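Local coordinates for protein phosphatidylinositide phosphatase SAC2 (Homo sapiens, PDB 4XUU) that removes the 4-phosphate mainly from phosphatidylinositol 4-phosphate and probably takes part in endocytic recycling, represented by its homodimer-forming hSac2 domain, which has a pleckstrin-homology-like fold, at residues Asn80-Pro90 against Ser99-Tyr107. Residues are numbered along the deposited sequence; the frame is centred on the assembly and turned at random.
Sequences NLEKIEIGPEP and SCMRLHYRY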
ATOM      1  N   ASN A  80     -17.172   8.629 -16.974  1.00 53.79           N
ATOM      2  CA  ASN A  80     -16.326   8.415 -18.144  1.00 53.75           C
ATOM      3  C   ASN A  80     -14.888   8.015 -17.829  1.00 50.77           C
ATOM      4  O   ASN A  80     -14.137   7.650 -18.737  1.00 51.29           O
ATOM      5  CB  ASN A  80     -16.344   9.649 -19.051  1.00 54.13           C
ATOM      6  CG  ASN A  80     -17.696   9.878 -19.703  1.00 58.19           C
ATOM      7  OD1 ASN A  80     -18.113  11.019 -19.885  1.00 58.99           O
ATOM      8  ND2 ASN A  80     -18.384   8.797 -20.057  1.00 61.88           N
ATOM      9  N   LEU A  81     -14.509   8.091 -16.554  1.00 48.09           N
ATOM     10  CA  LEU A  81     -13.198   7.625 -16.107  1.00 45.68           C
ATOM     11  C   LEU A  81     -13.193   6.099 -16.039  1.00 47.38           C
ATOM     12  O   LEU A  81     -13.769   5.515 -15.126  1.00 48.09           O
ATOM     13  CB  LEU A  81     -12.837   8.237 -14.746  1.00 43.09           C
ATOM     14  CG  LEU A  81     -11.441   7.947 -14.169  1.00 41.07           C
ATOM     15  CD1 LEU A  81     -10.333   8.335 -15.140  1.00 40.53           C
ATOM     16  CD2 LEU A  81     -11.257   8.650 -12.845  1.00 38.92           C
ATOM     17  N   GLU A  82     -12.535   5.467 -17.010  1.00 48.49           N
ATOM     18  CA  GLU A  82     -12.596   4.011 -17.195  1.00 51.11           C
ATOM     19  C   GLU A  82     -11.758   3.231 -16.187  1.00 49.48           C
ATOM     20  O   GLU A  82     -12.253   2.300 -15.552  1.00 51.10           O
ATOM     21  CB  GLU A  82     -12.160   3.618 -18.611  1.00 53.64           C
ATOM     22  CG  GLU A  82     -12.920   4.295 -19.746  1.00 56.89           C
ATOM     23  CD  GLU A  82     -12.397   3.891 -21.122  1.00 61.54           C
ATOM     24  OE1 GLU A  82     -11.204   3.514 -21.226  1.00 61.63           O
ATOM     25  OE2 GLU A  82     -13.178   3.949 -22.101  1.00 65.58           O
ATOM     26  N   LYS A  83     -10.487   3.606 -16.063  1.00 46.74           N
ATOM     27  CA  LYS A  83      -9.526   2.878 -15.240  1.00 45.48           C
ATOM     28  C   LYS A  83      -8.308   3.740 -14.937  1.00 42.78           C
ATOM     29  O   LYS A  83      -8.083   4.760 -15.591  1.00 41.91           O
ATOM     30  CB  LYS A  83      -9.094   1.577 -15.931  1.00 48.16           C
ATOM     31  CG  LYS A  83      -8.474   1.767 -17.305  1.00 49.25           C
ATOM     32  CD  LYS A  83      -8.050   0.452 -17.923  1.00 51.99           C
ATOM     33  CE  LYS A  83      -7.327   0.695 -19.237  1.00 54.05           C
ATOM     34  NZ  LYS A  83      -6.759  -0.553 -19.809  1.00 57.76           N
ATOM     35  N   ILE A  84      -7.533   3.325 -13.937  1.00 41.68           N
ATOM     36  CA  ILE A  84      -6.269   3.971 -13.612  1.00 39.97           C
ATOM     37  C   ILE A  84      -5.129   2.956 -13.663  1.00 41.44           C
ATOM     38  O   ILE A  84      -5.238   1.860 -13.113  1.00 42.36           O
ATOM     39  CB  ILE A  84      -6.308   4.653 -12.215  1.00 38.14           C
ATOM     40  CG1 ILE A  84      -7.422   5.704 -12.155  1.00 37.11           C
ATOM     41  CG2 ILE A  84      -4.963   5.290 -11.891  1.00 36.73           C
ATOM     42  CD1 ILE A  84      -7.684   6.259 -10.775  1.00 35.82           C
ATOM     43  N   GLU A  85      -4.039   3.330 -14.325  1.00 41.99           N
ATOM     44  CA  GLU A  85      -2.834   2.506 -14.348  1.00 43.87           C
ATOM     45  C   GLU A  85      -1.700   3.210 -13.620  1.00 43.13           C
ATOM     46  O   GLU A  85      -1.493   4.408 -13.813  1.00 42.48           O
ATOM     47  CB  GLU A  85      -2.415   2.215 -15.784  1.00 46.41           C
ATOM     48  CG  GLU A  85      -3.412   1.402 -16.582  1.00 48.65           C
ATOM     49  CD  GLU A  85      -2.937   1.149 -17.992  1.00 52.98           C
ATOM     50  OE1 GLU A  85      -2.393   2.084 -18.619  1.00 53.36           O
ATOM     51  OE2 GLU A  85      -3.104   0.009 -18.476  1.00 56.97           O
ATOM     52  N   ILE A  86      -0.977   2.476 -12.776  1.00 43.93           N
ATOM     53  CA  ILE A  86       0.177   3.029 -12.065  1.00 44.20           C
ATOM     54  C   ILE A  86       1.424   2.160 -12.246  1.00 47.42           C
ATOM     55  O   ILE A  86       1.470   1.007 -11.803  1.00 48.85           O
ATOM     56  CB  ILE A  86      -0.105   3.254 -10.553  1.00 42.71           C
ATOM     57  CG1 ILE A  86      -1.198   4.312 -10.360  1.00 40.27           C
ATOM     58  CG2 ILE A  86       1.170   3.681  -9.824  1.00 43.64           C
ATOM     59  CD1 ILE A  86      -1.671   4.480  -8.926  1.00 38.66           C
ATOM     60  N   GLY A  87       2.436   2.725 -12.894  1.00 49.10           N
ATOM     61  CA  GLY A  87       3.688   2.016 -13.113  1.00 52.94           C
ATOM     62  C   GLY A  87       4.829   2.928 -13.506  1.00 55.12           C
ATOM     63  O   GLY A  87       4.655   4.146 -13.563  1.00 53.59           O
ATOM     64  N   PRO A  88       6.008   2.341 -13.783  1.00 59.32           N
ATOM     65  CA  PRO A  88       7.177   3.111 -14.208  1.00 62.63           C
ATOM     66  C   PRO A  88       6.904   3.914 -15.477  1.00 63.17           C
ATOM     67  O   PRO A  88       6.203   3.435 -16.374  1.00 62.90           O
ATOM     68  CB  PRO A  88       8.228   2.030 -14.477  1.00 67.01           C
ATOM     69  CG  PRO A  88       7.798   0.875 -13.653  1.00 65.79           C
ATOM     70  CD  PRO A  88       6.309   0.900 -13.696  1.00 61.61           C
ATOM     71  N   GLU A  89       7.455   5.123 -15.531  1.00 64.62           N
ATOM     72  CA  GLU A  89       7.288   6.031 -16.672  1.00 66.02           C
ATOM     73  C   GLU A  89       7.661   5.401 -18.019  1.00 70.32           C
ATOM     74  O   GLU A  89       8.639   4.650 -18.109  1.00 74.09           O
ATOM     75  CB  GLU A  89       8.082   7.330 -16.463  1.00 67.77           C
ATOM     76  CG  GLU A  89       9.527   7.135 -16.023  1.00 72.42           C
ATOM     77  CD  GLU A  89      10.452   8.243 -16.492  1.00 77.26           C
ATOM     78  OE1 GLU A  89      11.666   8.160 -16.201  1.00 81.71           O
ATOM     79  OE2 GLU A  89       9.982   9.188 -17.162  1.00 76.60           O
ATOM     80  N   PRO A  90       6.868   5.698 -19.067  1.00 70.29           N
ATOM     81  CA  PRO A  90       7.165   5.219 -20.419  1.00 74.92           C
ATOM     82  C   PRO A  90       8.346   5.959 -21.055  1.00 80.33           C
ATOM     83  O   PRO A  90       8.148   6.860 -21.877  1.00 81.40           O
ATOM     84  CB  PRO A  90       5.866   5.505 -21.187  1.00 72.73           C
ATOM     85  CG  PRO A  90       5.225   6.631 -20.449  1.00 68.18           C
ATOM     86  CD  PRO A  90       5.570   6.402 -19.005  1.00 66.00           C
ATOM     87  N   SER A  99       7.531   6.805 -10.999  1.00 62.16           N
ATOM     88  CA  SER A  99       6.254   6.210 -11.369  1.00 58.60           C
ATOM     89  C   SER A  99       5.335   7.272 -11.953  1.00 55.68           C
ATOM     90  O   SER A  99       5.446   8.454 -11.617  1.00 55.22           O
ATOM     91  CB  SER A  99       5.586   5.577 -10.147  1.00 56.62           C
ATOM     92  OG  SER A  99       6.488   4.736  -9.451  1.00 59.88           O
ATOM     93  N   CYS A 100       4.429   6.849 -12.827  1.00 53.99           N
ATOM     94  CA  CYS A 100       3.401   7.739 -13.344  1.00 51.62           C
ATOM     95  C   CYS A 100       2.009   7.129 -13.231  1.00 48.60           C
ATOM     96  O   CYS A 100       1.848   5.908 -13.153  1.00 48.85           O
ATOM     97  CB  CYS A 100       3.715   8.169 -14.781  1.00 53.78           C
ATOM     98  SG  CYS A 100       5.208   9.186 -14.884  1.00 59.13           S
HETATM   99  N   MSE A 101       1.011   8.006 -13.209  1.00 45.93           N
HETATM  100  CA  MSE A 101      -0.380   7.631 -13.069  1.00 43.49           C
HETATM  101  C   MSE A 101      -1.120   7.973 -14.353  1.00 42.93           C
HETATM  102  O   MSE A 101      -1.108   9.123 -14.803  1.00 42.96           O
HETATM  103  CB  MSE A 101      -0.993   8.384 -11.898  1.00 41.70           C
HETATM  104  CG  MSE A 101      -2.403   7.968 -11.565  1.00 41.78           C
HETATM  105 SE   MSE A 101      -3.157   9.166 -10.242  1.00 43.89          SE
HETATM  106  CE  MSE A 101      -4.935   8.455 -10.169  1.00 43.02           C
ATOM    107  N   ARG A 102      -1.764   6.970 -14.932  1.00 42.62           N
ATOM    108  CA  ARG A 102      -2.461   7.132 -16.193  1.00 42.60           C
ATOM    109  C   ARG A 102      -3.976   7.011 -16.011  1.00 40.91           C
ATOM    110  O   ARG A 102      -4.480   5.970 -15.588  1.00 40.94           O
ATOM    111  CB  ARG A 102      -1.934   6.106 -17.194  1.00 45.47           C
ATOM    112  CG  ARG A 102      -2.416   6.288 -18.608  1.00 46.76           C
ATOM    113  CD  ARG A 102      -1.493   5.575 -19.566  1.00 49.72           C
ATOM    114  NE  ARG A 102      -0.351   6.405 -19.934  1.00 50.54           N
ATOM    115  CZ  ARG A 102       0.668   5.997 -20.688  1.00 53.90           C
ATOM    116  NH1 ARG A 102       0.709   4.753 -21.158  1.00 55.78           N
ATOM    117  NH2 ARG A 102       1.656   6.836 -20.969  1.00 55.23           N
ATOM    118  N   LEU A 103      -4.684   8.089 -16.329  1.00 39.75           N
ATOM    119  CA  LEU A 103      -6.137   8.161 -16.202  1.00 38.74           C
ATOM    120  C   LEU A 103      -6.789   8.007 -17.569  1.00 40.68           C
ATOM    121  O   LEU A 103      -6.760   8.931 -18.382  1.00 41.36           O
ATOM    122  CB  LEU A 103      -6.559   9.502 -15.584  1.00 37.11           C
ATOM    123  CG  LEU A 103      -5.885  10.008 -14.301  1.00 35.87           C
ATOM    124  CD1 LEU A 103      -6.316  11.432 -13.994  1.00 34.74           C
ATOM    125  CD2 LEU A 103      -6.185   9.106 -13.125  1.00 34.63           C
ATOM    126  N   HIS A 104      -7.369   6.836 -17.818  1.00 42.01           N
ATOM    127  CA  HIS A 104      -8.029   6.552 -19.092  1.00 44.72           C
ATOM    128  C   HIS A 104      -9.476   7.031 -19.052  1.00 44.89           C
ATOM    129  O   HIS A 104     -10.250   6.613 -18.194  1.00 44.33           O
ATOM    130  CB  HIS A 104      -7.983   5.054 -19.407  1.00 46.90           C
ATOM    131  CG  HIS A 104      -6.597   4.504 -19.552  1.00 47.57           C
ATOM    132  ND1 HIS A 104      -6.020   4.253 -20.779  1.00 50.24           N
ATOM    133  CD2 HIS A 104      -5.677   4.150 -18.625  1.00 46.22           C
ATOM    134  CE1 HIS A 104      -4.802   3.773 -20.601  1.00 50.44           C
ATOM    135  NE2 HIS A 104      -4.570   3.699 -19.303  1.00 48.59           N
ATOM    136  N   TYR A 105      -9.838   7.910 -19.978  1.00 46.48           N
ATOM    137  CA  TYR A 105     -11.198   8.432 -20.026  1.00 47.34           C
ATOM    138  C   TYR A 105     -11.874   8.251 -21.383  1.00 51.80           C
ATOM    139  O   TYR A 105     -11.214   8.185 -22.428  1.00 53.64           O
ATOM    140  CB  TYR A 105     -11.250   9.894 -19.561  1.00 45.30           C
ATOM    141  CG  TYR A 105     -10.629  10.919 -20.492  1.00 45.14           C
ATOM    142  CD1 TYR A 105      -9.277  11.252 -20.395  1.00 43.20           C
ATOM    143  CD2 TYR A 105     -11.403  11.579 -21.449  1.00 46.69           C
ATOM    144  CE1 TYR A 105      -8.705  12.203 -21.239  1.00 43.97           C
ATOM    145  CE2 TYR A 105     -10.845  12.533 -22.297  1.00 47.42           C
ATOM    146  CZ  TYR A 105      -9.497  12.840 -22.186  1.00 46.55           C
ATOM    147  OH  TYR A 105      -8.942  13.779 -23.023  1.00 47.89           O
ATOM    148  N   ARG A 106     -13.199   8.158 -21.347  1.00 54.09           N
ATOM    149  CA  ARG A 106     -14.002   8.015 -22.546  1.00 58.99           C
ATOM    150  C   ARG A 106     -14.478   9.395 -22.990  1.00 59.94           C
ATOM    151  O   ARG A 106     -14.965  10.187 -22.178  1.00 58.24           O
ATOM    152  CB  ARG A 106     -15.180   7.077 -22.288  1.00 61.23           C
ATOM    153  CG  ARG A 106     -15.901   6.630 -23.544  1.00 67.77           C
ATOM    154  CD  ARG A 106     -16.882   5.509 -23.250  1.00 72.57           C
ATOM    155  NE  ARG A 106     -16.228   4.202 -23.186  1.00 74.42           N
ATOM    156  CZ  ARG A 106     -16.230   3.311 -24.176  1.00 79.76           C
ATOM    157  NH1 ARG A 106     -16.853   3.573 -25.319  1.00 84.07           N
ATOM    158  NH2 ARG A 106     -15.610   2.148 -24.022  1.00 80.92           N
ATOM    159  N   TYR A 107     -14.317   9.675 -24.280  1.00 63.38           N
ATOM    160  CA  TYR A 107     -14.651  10.975 -24.846  1.00 65.09           C
ATOM    161  C   TYR A 107     -15.394  10.799 -26.166  1.00 70.69           C
ATOM    162  O   TYR A 107     -14.901  10.130 -27.078  1.00 73.54           O
ATOM    163  CB  TYR A 107     -13.382  11.814 -25.038  1.00 63.52           C
ATOM    164  CG  TYR A 107     -13.620  13.175 -25.648  1.00 65.37           C
ATOM    165  CD1 TYR A 107     -14.283  14.175 -24.935  1.00 64.04           C
ATOM    166  CD2 TYR A 107     -13.180  13.466 -26.939  1.00 69.03           C
ATOM    167  CE1 TYR A 107     -14.507  15.430 -25.497  1.00 66.25           C
ATOM    168  CE2 TYR A 107     -13.396  14.718 -27.508  1.00 71.04           C
ATOM    169  CZ  TYR A 107     -14.059  15.696 -26.781  1.00 69.81           C
ATOM    170  OH  TYR A 107     -14.277  16.937 -27.336  1.00 72.57           O
TER
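Cys100 and Gly87 exchange two backbone hydrogen bonds near the loop end of this antiparallel beta hairpin, and Cys100 SG, disulfide-bonded to Cys35, also rests 3.8 Å from Glu89 CB. The selenomethionine Met101 turns to the opposite face. With CG anti to the backbone N (chi1 -174°) and the chain extended beyond it, CE reaches both Ile84 CG2 and Ile84 CD1 at 3.6 Å, while its CG lies against Ile86 CG1. Arg102 pairs with Glu85 through two backbone bonds; its guanidinium serves partners beyond the hairpin, Thr116, Asp36 and Glu158, and Pro90 CG approaches it obliquely. Leu103 runs alongside Ile84, CD2 3.7 Å from Ile84 CG1, and touches Leu81 through CB.

His104 lies opposite two residues, Glu82 and Lys83, in a beta bulge: Glu82 N gives a hydrogen bond to His104 O, and His104 N gives one to Lys83 O. Lys83 CE sits over one ring face, 3.9 Å from the centroid, a CH-pi contact. His104 NE2 donates to Glu85 OE1 (2.8 Å, 153°); OE1 lies near the ring plane, whereas NE2 meets the carboxylate from above its plane, the two planes being almost perpendicular. A leucine in place of this histidine would probably leave Glu85 OE1 without its ring N-H and Lys83 without a flat face to lie on. Arg106 N binds Asn80 O at 2.8 Å, and its NE forms a salt bridge with Glu82 OE2 whose hydrogen bond is weak and bent.

Strand 110-119 flanks 99-107 in the sheet and 152-154 flanks 81-88, while helix 129-145 packs on Ile86 and Met101, consistent with the helix that caps the sheet in pleckstrin-homology folds.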